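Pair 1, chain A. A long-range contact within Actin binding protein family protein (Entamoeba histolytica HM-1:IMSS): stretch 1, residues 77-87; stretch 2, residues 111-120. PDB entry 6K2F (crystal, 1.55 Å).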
# COMPACT_ATOMS: atom_id res chain seq x y z
N GLY A 77 -7.18 13.06 -4.30
CA GLY A 77 -6.94 11.65 -3.98
C GLY A 77 -6.32 10.95 -5.18
O GLY A 77 -5.40 11.50 -5.76
N TYR A 78 -6.89 9.81 -5.55
CA TYR A 78 -6.34 8.93 -6.60
C TYR A 78 -7.44 8.54 -7.59
O TYR A 78 -8.64 8.56 -7.26
CB TYR A 78 -5.77 7.68 -5.95
CG TYR A 78 -4.39 7.83 -5.37
CD1 TYR A 78 -3.28 7.68 -6.18
CD2 TYR A 78 -4.17 8.09 -4.02
CE1 TYR A 78 -1.99 7.75 -5.68
CE2 TYR A 78 -2.89 8.16 -3.50
CZ TYR A 78 -1.79 8.00 -4.34
OH TYR A 78 -0.49 8.06 -3.89
N LYS A 79 -7.02 8.11 -8.77
CA LYS A 79 -7.85 7.32 -9.71
C LYS A 79 -7.84 5.85 -9.27
O LYS A 79 -6.83 5.37 -8.75
CB LYS A 79 -7.31 7.48 -11.13
CG LYS A 79 -7.43 8.89 -11.69
CD LYS A 79 -8.62 9.05 -12.56
CE LYS A 79 -8.80 10.43 -13.15
NZ LYS A 79 -10.07 10.48 -13.89
N TRP A 80 -8.95 5.16 -9.47
CA TRP A 80 -9.16 3.76 -9.04
C TRP A 80 -9.58 2.89 -10.23
O TRP A 80 -10.02 3.43 -11.26
CB TRP A 80 -10.24 3.71 -7.96
CG TRP A 80 -9.87 4.41 -6.69
CD1 TRP A 80 -9.70 5.75 -6.49
CD2 TRP A 80 -9.59 3.78 -5.43
NE1 TRP A 80 -9.34 5.99 -5.20
CE2 TRP A 80 -9.27 4.81 -4.52
CE3 TRP A 80 -9.65 2.47 -4.96
CZ2 TRP A 80 -8.98 4.55 -3.18
CZ3 TRP A 80 -9.38 2.21 -3.64
CH2 TRP A 80 -9.03 3.24 -2.76
N LEU A 81 -9.43 1.59 -10.06
CA LEU A 81 -10.07 0.57 -10.91
C LEU A 81 -11.27 0.02 -10.15
O LEU A 81 -11.17 -0.22 -8.93
CB LEU A 81 -9.11 -0.58 -11.21
CG LEU A 81 -7.71 -0.18 -11.65
CD1 LEU A 81 -6.86 -1.43 -11.77
CD2 LEU A 81 -7.76 0.61 -12.94
N LEU A 82 -12.36 -0.19 -10.86
CA LEU A 82 -13.48 -0.99 -10.32
C LEU A 82 -13.35 -2.37 -10.94
O LEU A 82 -13.52 -2.49 -12.16
CB LEU A 82 -14.81 -0.32 -10.68
CG LEU A 82 -16.04 -1.15 -10.27
CD1 LEU A 82 -16.04 -1.47 -8.79
CD2 LEU A 82 -17.30 -0.43 -10.69
N LEU A 83 -12.98 -3.36 -10.13
CA LEU A 83 -12.89 -4.76 -10.59
C LEU A 83 -14.20 -5.42 -10.18
O LEU A 83 -14.53 -5.38 -8.99
CB LEU A 83 -11.70 -5.44 -9.93
CG LEU A 83 -10.36 -4.71 -10.05
CD1 LEU A 83 -9.26 -5.53 -9.41
CD2 LEU A 83 -10.01 -4.39 -11.49
N ALA A 84 -14.94 -5.98 -11.12
CA ALA A 84 -16.20 -6.65 -10.78
C ALA A 84 -16.03 -8.10 -11.18
O ALA A 84 -15.97 -8.38 -12.40
CB ALA A 84 -17.35 -6.00 -11.49
N TYR A 85 -15.94 -8.97 -10.18
CA TYR A 85 -15.84 -10.44 -10.38
C TYR A 85 -17.27 -10.97 -10.35
O TYR A 85 -17.89 -10.92 -9.29
CB TYR A 85 -14.96 -11.09 -9.32
CG TYR A 85 -15.02 -12.60 -9.35
CD1 TYR A 85 -14.69 -13.31 -10.48
CD2 TYR A 85 -15.44 -13.32 -8.25
CE1 TYR A 85 -14.76 -14.69 -10.52
CE2 TYR A 85 -15.52 -14.70 -8.27
CZ TYR A 85 -15.18 -15.40 -9.41
OH TYR A 85 -15.30 -16.77 -9.43
N ILE A 86 -17.79 -11.32 -11.51
CA ILE A 86 -19.20 -11.77 -11.64
C ILE A 86 -19.16 -13.07 -12.42
O ILE A 86 -19.32 -13.08 -13.64
CB ILE A 86 -20.09 -10.69 -12.29
CG1 ILE A 86 -19.97 -9.37 -11.52
CG2 ILE A 86 -21.53 -11.20 -12.38
CD1 ILE A 86 -20.67 -8.22 -12.20
N PRO A 87 -18.88 -14.21 -11.73
CA PRO A 87 -18.72 -15.49 -12.41
C PRO A 87 -20.01 -15.95 -13.09
O PRO A 87 -21.08 -15.73 -12.55
CB PRO A 87 -18.25 -16.43 -11.29
CG PRO A 87 -18.71 -15.78 -10.00
CD PRO A 87 -18.63 -14.29 -10.28
N GLY A 111 -17.59 10.80 -10.80
CA GLY A 111 -17.27 10.37 -12.18
C GLY A 111 -15.77 10.40 -12.46
O GLY A 111 -15.37 9.71 -13.41
N SER A 112 -14.97 11.16 -11.70
CA SER A 112 -13.50 11.27 -11.88
C SER A 112 -12.79 10.07 -11.24
O SER A 112 -11.60 9.86 -11.51
CB SER A 112 -12.95 12.57 -11.31
OG SER A 112 -12.96 12.55 -9.89
N THR A 113 -13.49 9.31 -10.41
CA THR A 113 -12.88 8.33 -9.49
C THR A 113 -12.22 7.20 -10.28
O THR A 113 -11.11 6.78 -9.90
CB THR A 113 -13.92 7.73 -8.54
OG1 THR A 113 -14.50 8.82 -7.80
CG2 THR A 113 -13.33 6.69 -7.61
N PHE A 114 -12.93 6.64 -11.25
CA PHE A 114 -12.54 5.34 -11.87
C PHE A 114 -11.90 5.57 -13.23
O PHE A 114 -12.49 6.16 -14.14
CB PHE A 114 -13.72 4.38 -11.94
CG PHE A 114 -14.19 4.02 -10.56
CD1 PHE A 114 -13.49 3.11 -9.80
CD2 PHE A 114 -15.29 4.66 -10.01
CE1 PHE A 114 -13.90 2.78 -8.53
CE2 PHE A 114 -15.70 4.34 -8.72
CZ PHE A 114 -15.01 3.41 -7.99
N LEU A 115 -10.67 5.10 -13.34
CA LEU A 115 -9.91 5.12 -14.61
C LEU A 115 -10.53 4.06 -15.52
O LEU A 115 -10.81 4.36 -16.70
CB LEU A 115 -8.45 4.81 -14.25
CG LEU A 115 -7.47 4.78 -15.41
CD1 LEU A 115 -7.17 6.19 -15.88
CD2 LEU A 115 -6.19 4.07 -14.99
N TYR A 116 -10.78 2.87 -14.97
CA TYR A 116 -11.40 1.76 -15.71
C TYR A 116 -12.37 1.00 -14.81
O TYR A 116 -12.12 0.89 -13.60
CB TYR A 116 -10.35 0.74 -16.16
CG TYR A 116 -9.34 1.29 -17.13
CD1 TYR A 116 -9.74 1.77 -18.37
CD2 TYR A 116 -8.00 1.35 -16.80
CE1 TYR A 116 -8.82 2.28 -19.27
CE2 TYR A 116 -7.07 1.87 -17.69
CZ TYR A 116 -7.49 2.33 -18.92
OH TYR A 116 -6.57 2.81 -19.81
N GLU A 117 -13.39 0.44 -15.44
CA GLU A 117 -14.27 -0.57 -14.81
C GLU A 117 -13.99 -1.86 -15.56
O GLU A 117 -14.23 -1.89 -16.79
CB GLU A 117 -15.71 -0.08 -14.87
CG GLU A 117 -15.90 1.26 -14.16
CD GLU A 117 -17.35 1.71 -14.06
OE1 GLU A 117 -18.21 0.94 -14.50
OE2 GLU A 117 -17.60 2.82 -13.54
N ILE A 118 -13.53 -2.89 -14.86
CA ILE A 118 -13.08 -4.17 -15.45
C ILE A 118 -14.02 -5.29 -14.98
O ILE A 118 -14.00 -5.66 -13.79
CB ILE A 118 -11.62 -4.48 -15.10
CG1 ILE A 118 -10.72 -3.32 -15.52
CG2 ILE A 118 -11.20 -5.79 -15.73
CD1 ILE A 118 -9.27 -3.49 -15.12
N HIS A 119 -14.82 -5.79 -15.92
CA HIS A 119 -15.75 -6.91 -15.66
C HIS A 119 -15.02 -8.21 -15.95
O HIS A 119 -14.44 -8.33 -17.04
CB HIS A 119 -17.00 -6.72 -16.51
CG HIS A 119 -18.01 -7.80 -16.36
ND1 HIS A 119 -19.22 -7.58 -15.73
CD2 HIS A 119 -18.03 -9.07 -16.81
CE1 HIS A 119 -19.93 -8.70 -15.77
NE2 HIS A 119 -19.23 -9.62 -16.42
N GLY A 120 -14.95 -9.13 -15.00
CA GLY A 120 -14.28 -10.43 -15.19
C GLY A 120 -15.14 -11.54 -14.66
O GLY A 120 -15.98 -11.27 -13.80

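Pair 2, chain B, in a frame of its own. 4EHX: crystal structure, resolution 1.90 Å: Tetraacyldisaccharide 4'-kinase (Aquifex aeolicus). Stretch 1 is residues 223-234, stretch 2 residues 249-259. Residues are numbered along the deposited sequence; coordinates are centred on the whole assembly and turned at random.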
# COMPACT_ATOMS: atom_id res chain seq x y z
N ILE B 223 0.89 25.06 9.95
CA ILE B 223 1.59 25.91 8.99
C ILE B 223 0.67 26.40 7.86
O ILE B 223 1.00 27.36 7.16
CB ILE B 223 2.82 25.19 8.39
CG1 ILE B 223 3.72 24.68 9.52
CG2 ILE B 223 3.60 26.11 7.48
CD1 ILE B 223 4.97 23.95 9.04
N LEU B 224 -0.47 25.75 7.70
CA LEU B 224 -1.41 26.10 6.64
C LEU B 224 -2.40 27.18 7.03
O LEU B 224 -3.07 27.75 6.17
CB LEU B 224 -2.17 24.85 6.18
CG LEU B 224 -1.30 23.79 5.52
CD1 LEU B 224 -2.16 22.67 4.96
CD2 LEU B 224 -0.45 24.43 4.43
N LYS B 225 -2.51 27.46 8.32
CA LYS B 225 -3.46 28.47 8.79
C LYS B 225 -3.09 29.85 8.26
O LYS B 225 -1.92 30.25 8.28
CB LYS B 225 -3.53 28.48 10.32
CG LYS B 225 -4.72 29.25 10.87
CD LYS B 225 -4.77 29.18 12.39
CE LYS B 225 -3.63 29.96 13.02
NZ LYS B 225 -3.73 31.42 12.72
N GLU B 226 -4.10 30.57 7.76
CA GLU B 226 -3.93 31.91 7.22
C GLU B 226 -3.05 31.91 5.96
O GLU B 226 -2.53 32.95 5.55
CB GLU B 226 -3.23 32.84 8.22
CG GLU B 226 -3.92 32.92 9.58
CD GLU B 226 -5.38 33.33 9.47
OE1 GLU B 226 -5.70 34.17 8.60
OE2 GLU B 226 -6.20 32.81 10.24
N ARG B 227 -2.89 30.73 5.36
CA ARG B 227 -2.11 30.60 4.13
C ARG B 227 -3.03 29.92 3.11
O ARG B 227 -3.75 28.99 3.45
CB ARG B 227 -0.82 29.79 4.28
CG ARG B 227 0.21 30.31 5.28
CD ARG B 227 0.86 31.60 4.78
NE ARG B 227 1.22 31.51 3.36
CZ ARG B 227 2.46 31.33 2.90
NH1 ARG B 227 3.49 31.23 3.73
NH2 ARG B 227 2.68 31.25 1.60
N GLU B 228 -3.00 30.40 1.87
CA GLU B 228 -3.60 29.66 0.76
C GLU B 228 -2.49 28.85 0.10
O GLU B 228 -1.34 29.29 0.07
CB GLU B 228 -4.25 30.60 -0.25
CG GLU B 228 -5.44 31.38 0.28
CD GLU B 228 -6.06 32.30 -0.76
OE1 GLU B 228 -5.37 32.66 -1.74
OE2 GLU B 228 -7.24 32.67 -0.59
N VAL B 229 -2.81 27.68 -0.42
CA VAL B 229 -1.78 26.84 -1.01
C VAL B 229 -1.99 26.64 -2.50
O VAL B 229 -3.07 26.87 -3.03
CB VAL B 229 -1.74 25.45 -0.35
CG1 VAL B 229 -1.51 25.58 1.14
CG2 VAL B 229 -3.03 24.70 -0.65
N ILE B 230 -0.92 26.23 -3.18
CA ILE B 230 -1.01 25.78 -4.55
C ILE B 230 -0.92 24.26 -4.52
O ILE B 230 0.05 23.70 -4.02
CB ILE B 230 0.14 26.34 -5.40
CG1 ILE B 230 0.06 27.87 -5.45
CG2 ILE B 230 0.11 25.76 -6.79
CD1 ILE B 230 1.31 28.54 -5.97
N ALA B 231 -1.95 23.59 -5.03
CA ALA B 231 -1.97 22.13 -5.02
C ALA B 231 -1.76 21.57 -6.42
O ALA B 231 -2.11 22.21 -7.42
CB ALA B 231 -3.27 21.61 -4.43
N PHE B 232 -1.19 20.37 -6.48
CA PHE B 232 -0.95 19.72 -7.75
C PHE B 232 -0.83 18.20 -7.62
O PHE B 232 -0.50 17.67 -6.56
CB PHE B 232 0.27 20.32 -8.47
CG PHE B 232 1.59 20.05 -7.79
CD1 PHE B 232 2.29 18.88 -8.05
CD2 PHE B 232 2.14 20.98 -6.92
CE1 PHE B 232 3.50 18.63 -7.45
CE2 PHE B 232 3.36 20.74 -6.31
CZ PHE B 232 4.04 19.56 -6.57
N SER B 233 -1.12 17.51 -8.71
CA SER B 233 -1.14 16.06 -8.70
C SER B 233 -0.57 15.51 -10.00
O SER B 233 -0.84 16.05 -11.08
CB SER B 233 -2.56 15.54 -8.49
OG SER B 233 -2.56 14.14 -8.26
N GLY B 234 0.21 14.45 -9.88
CA GLY B 234 0.89 13.86 -11.02
C GLY B 234 0.20 12.62 -11.54
O GLY B 234 0.86 11.67 -11.95
N GLY B 249 -11.17 21.45 4.23
CA GLY B 249 -11.32 22.88 4.40
C GLY B 249 -10.04 23.64 4.12
O GLY B 249 -9.89 24.80 4.52
N ILE B 250 -9.10 22.99 3.44
CA ILE B 250 -7.86 23.65 3.06
C ILE B 250 -8.10 24.61 1.89
O ILE B 250 -8.70 24.23 0.88
CB ILE B 250 -6.77 22.62 2.71
CG1 ILE B 250 -6.48 21.72 3.91
CG2 ILE B 250 -5.50 23.33 2.24
CD1 ILE B 250 -5.63 20.50 3.60
N LYS B 251 -7.64 25.86 2.04
CA LYS B 251 -7.86 26.86 1.00
C LYS B 251 -6.84 26.76 -0.13
O LYS B 251 -5.65 27.03 0.06
CB LYS B 251 -7.86 28.27 1.60
CG LYS B 251 -9.04 28.56 2.52
CD LYS B 251 -8.97 29.97 3.11
CE LYS B 251 -10.17 30.26 4.02
NZ LYS B 251 -10.14 31.62 4.64
N VAL B 252 -7.31 26.38 -1.31
CA VAL B 252 -6.45 26.19 -2.47
C VAL B 252 -6.67 27.30 -3.49
O VAL B 252 -7.72 27.38 -4.12
CB VAL B 252 -6.72 24.82 -3.14
CG1 VAL B 252 -5.88 24.66 -4.41
CG2 VAL B 252 -6.46 23.67 -2.16
N LYS B 253 -5.66 28.15 -3.65
CA LYS B 253 -5.74 29.29 -4.56
C LYS B 253 -5.58 28.84 -6.01
O LYS B 253 -5.88 29.59 -6.93
CB LYS B 253 -4.65 30.31 -4.23
CG LYS B 253 -3.27 29.90 -4.72
CD LYS B 253 -2.25 31.03 -4.61
CE LYS B 253 -1.93 31.35 -3.16
NZ LYS B 253 -0.75 32.25 -3.04
N GLU B 254 -5.12 27.61 -6.20
CA GLU B 254 -4.78 27.14 -7.54
C GLU B 254 -4.60 25.62 -7.51
O GLU B 254 -4.17 25.06 -6.50
CB GLU B 254 -3.59 27.93 -8.06
CG GLU B 254 -3.07 27.49 -9.42
CD GLU B 254 -1.86 28.29 -9.84
OE1 GLU B 254 -1.30 28.01 -10.92
OE2 GLU B 254 -1.46 29.21 -9.08
N PHE B 255 -4.92 24.97 -8.62
CA PHE B 255 -4.71 23.53 -8.75
C PHE B 255 -4.07 23.30 -10.11
O PHE B 255 -4.44 23.94 -11.10
CB PHE B 255 -5.98 22.68 -8.62
CG PHE B 255 -5.71 21.23 -8.28
CD1 PHE B 255 -5.37 20.32 -9.27
CD2 PHE B 255 -5.80 20.78 -6.97
CE1 PHE B 255 -5.12 18.99 -8.96
CE2 PHE B 255 -5.56 19.45 -6.66
CZ PHE B 255 -5.22 18.55 -7.65
N MET B 256 -3.10 22.39 -10.16
CA MET B 256 -2.44 22.03 -11.41
C MET B 256 -2.44 20.51 -11.58
O MET B 256 -2.09 19.78 -10.65
CB MET B 256 -0.99 22.55 -11.40
CG MET B 256 -0.84 24.00 -10.94
SD MET B 256 0.86 24.46 -10.51
CE MET B 256 1.69 24.18 -12.07
N SER B 257 -2.85 20.04 -12.76
CA SER B 257 -2.79 18.62 -13.08
C SER B 257 -1.67 18.32 -14.07
O SER B 257 -1.56 18.96 -15.12
CB SER B 257 -4.13 18.14 -13.65
OG SER B 257 -5.09 17.97 -12.62
N PHE B 258 -0.83 17.34 -13.74
CA PHE B 258 0.30 16.96 -14.59
C PHE B 258 0.09 15.56 -15.18
O PHE B 258 -0.76 14.80 -14.70
CB PHE B 258 1.61 16.99 -13.79
CG PHE B 258 1.95 18.35 -13.24
CD1 PHE B 258 2.52 19.32 -14.05
CD2 PHE B 258 1.71 18.65 -11.91
CE1 PHE B 258 2.83 20.57 -13.55
CE2 PHE B 258 2.02 19.90 -11.40
CZ PHE B 258 2.59 20.86 -12.22
N PRO B 259 0.85 15.23 -16.24
CA PRO B 259 0.87 13.86 -16.78
C PRO B 259 1.21 12.84 -15.70
O PRO B 259 2.02 13.11 -14.82
CB PRO B 259 1.98 13.92 -17.83
CG PRO B 259 2.01 15.36 -18.26
CD PRO B 259 1.69 16.15 -17.02

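Pairs 1 and 2 share a parallel two-strand arrangement in which the second stretch turns a corner before its strand runs on; 14 central residues superpose with an RMSD of 0.6 Å, and the strand axes cross at -17° in pair 1 and -18° in pair 2. The corner falls at matched positions, Leu A115 and Lys B253. There the chain takes one extra residue: Trp A80 lies beside Phe A114 and Leu A81 beside Tyr A116, just as Val B229 lies beside Val B252 and Ile B230 beside Glu B254. One carbonyl receives the corner amide in each pair, Leu A115 N to Trp A80 O at 2.7 Å and Lys B253 N to Val B229 O at 3.0 Å. The next amide is left out of the ladder, with Tyr A116 N 3.8 Å from Trp A80 O and Glu B254 N 3.8 Å from Val B229 O.

Beyond the corner the ladder resumes in step. Leu A82 N donates to Tyr A116 O (3.0 Å) and Ile A118 N to Leu A82 O (2.7 Å); their counterparts are Ala B231 N to Glu B254 O (3.0 Å) and Met B256 N to Ala B231 O (2.9 Å). Alternate residues therefore face opposite sides of the sheet.

On the face carrying Trp A80 and Leu A82, pair 1 fills space with the ring of Phe A114, whose CD1 lies 3.8 Å from both Trp A80 CB and Leu A82 CB. Pair 2 has the smaller Val B252 there, its CG2 3.9 Å from Val B229 CG2 and its CG1 4.0 Å from Ala B231 CB. An aromatic ring comes instead from Phe B255, three residues on and the next residue of stretch 2 on this face; it matches Glu A117, brings CD2 to 3.7 Å from Ala B231 CB and lays one ring face over Ala B231 O. Small Ala B231 thus meets a large ring where the larger Leu A82 meets the aliphatic part of Glu A117 (CB to CG, 4.0 Å).

On the other face, Leu A83 CD2 packs against Ile A118 CD1 at 3.8 Å, whereas the matched Phe B232 and Met B256 meet through their CB atoms at 3.9 Å, the phenylalanine in the p rotamer with its end leading away. Phe B258 adds a further contact, its CE2 3.4 Å from Phe B232 CB. Its counterpart, Gly A120, has no side chain, but its backbone holds the same place in the ladder: Gly A120 N bonds Ala A84 O at 2.9 Å, as Phe B258 N bonds Ser B233 O at 3.0 Å.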